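Local coordinates for DSBA-like thioredoxin domain-containing protein (PDB 5HFI) that probably acts as a cytosolic disulfide reductase of the thioredoxin superfamily and is seen here with glutathione, at residues L143-G146 with E147-E151. Sequence-based numbering, arbitrary orientation.
Sequences LGLG and EGFAE
L145 and F149 meet where the chain turns from one helix into the next. CB of L145 lies 3.9 Å from CB of F149, and CD2 of L145 comes 4.0 Å from CD1 of F149, approaching the ring obliquely. F149 holds CG anti to its own nitrogen (chi1 -179°), while CG of L145 lies anti to the carbonyl carbon, and both side chains lead off to the same buried side. Backbone bonds within the turn are weak: F149 N donates to L145 O at 3.2 Å with an angle of 134° at the hydrogen, and G148 N reaches G146 O at 3.4 Å. Two waters add to them. One accepts from E147 N at 2.8 Å and donates weakly to G144 O; the other bridges G146 O to A150 N, giving an amide of the helix's first turn a partner. Glycines permit the bends: G144, with positive phi, is the C-prime residue of a Schellman motif closing helix 133-142, and G148, phi 106°, is the N-cap of helix 149-157. The loop thus joins these two helices, with L145 packed on A105 and D109 and F149 on A104 and L108 of helix 96-109, while A150 touches R133 and L137 of helix 133-142.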
loop_
_atom_site.group_PDB
_atom_site.type_symbol
_atom_site.label_atom_id
_atom_site.label_comp_id
_atom_site.label_asym_id
_atom_site.label_seq_id
_atom_site.Cartn_x
_atom_site.Cartn_y
_atom_site.Cartn_z
ATOM N N LEU A 143 3.156 -16.229 -0.122
ATOM C CA LEU A 143 3.526 -15.854 -1.479
ATOM C C LEU A 143 4.732 -16.626 -1.997
ATOM O O LEU A 143 5.222 -16.320 -3.088
ATOM C CB LEU A 143 3.802 -14.349 -1.561
ATOM C CG LEU A 143 2.665 -13.397 -1.167
ATOM C CD1 LEU A 143 2.999 -11.975 -1.569
ATOM C CD2 LEU A 143 1.349 -13.810 -1.787
ATOM N N GLY A 144 5.218 -17.608 -1.248
ATOM C CA GLY A 144 6.323 -18.415 -1.722
ATOM C C GLY A 144 7.676 -17.760 -1.576
ATOM O O GLY A 144 8.529 -17.907 -2.457
ATOM N N LEU A 145 7.893 -17.010 -0.495
ATOM C CA LEU A 145 9.187 -16.396 -0.218
ATOM C C LEU A 145 9.826 -16.930 1.064
ATOM O O LEU A 145 10.770 -16.317 1.572
ATOM C CB LEU A 145 9.056 -14.865 -0.139
ATOM C CG LEU A 145 8.792 -13.921 -1.332
ATOM C CD1 LEU A 145 8.112 -14.587 -2.528
ATOM C CD2 LEU A 145 7.996 -12.682 -0.887
ATOM N N GLY A 146 9.356 -18.072 1.581
ATOM C CA GLY A 146 9.817 -18.552 2.879
ATOM C C GLY A 146 11.320 -18.736 2.989
ATOM O O GLY A 146 11.874 -18.703 4.092
ATOM N N GLU A 147 12.000 -18.935 1.862
ATOM C CA GLU A 147 13.455 -19.077 1.849
ATOM C C GLU A 147 14.073 -17.706 1.608
ATOM O O GLU A 147 14.165 -17.241 0.469
ATOM C CB GLU A 147 13.893 -20.080 0.788
ATOM C CG GLU A 147 15.398 -20.257 0.693
ATOM C CD GLU A 147 16.022 -20.705 2.003
ATOM O OE1 GLU A 147 16.352 -19.837 2.838
ATOM O OE2 GLU A 147 16.179 -21.928 2.200
ATOM N N GLY A 148 14.490 -17.049 2.688
ATOM C CA GLY A 148 15.205 -15.791 2.611
ATOM C C GLY A 148 14.404 -14.564 2.993
ATOM O O GLY A 148 15.007 -13.508 3.222
ATOM N N PHE A 149 13.073 -14.652 3.073
ATOM C CA PHE A 149 12.291 -13.446 3.344
ATOM C C PHE A 149 12.529 -12.932 4.756
ATOM O O PHE A 149 12.560 -11.717 4.979
ATOM C CB PHE A 149 10.802 -13.704 3.113
ATOM C CG PHE A 149 9.934 -12.496 3.340
ATOM C CD1 PHE A 149 9.866 -11.491 2.390
ATOM C CD2 PHE A 149 9.174 -12.377 4.491
ATOM C CE1 PHE A 149 9.070 -10.383 2.590
ATOM C CE2 PHE A 149 8.374 -11.273 4.696
ATOM C CZ PHE A 149 8.321 -10.273 3.744
ATOM N N ALA A 150 12.702 -13.839 5.721
ATOM C CA ALA A 150 12.950 -13.415 7.096
ATOM C C ALA A 150 14.178 -12.520 7.176
ATOM O O ALA A 150 14.138 -11.445 7.786
ATOM C CB ALA A 150 13.111 -14.634 8.003
ATOM N N GLU A 151 15.279 -12.939 6.545
ATOM C CA GLU A 151 16.502 -12.142 6.579
ATOM C C GLU A 151 16.337 -10.846 5.800
ATOM O O GLU A 151 16.819 -9.795 6.237
ATOM C CB GLU A 151 17.683 -12.937 6.023
ATOM C CG GLU A 151 18.133 -14.100 6.900
ATOM C CD GLU A 151 17.128 -15.244 6.939
ATOM O OE1 GLU A 151 16.416 -15.436 5.925
ATOM O OE2 GLU A 151 17.060 -15.939 7.982
HETATM O O HOH W 1 11.224 -18.895 -0.792
HETATM O O HOH W 2 12.098 -16.756 5.703
#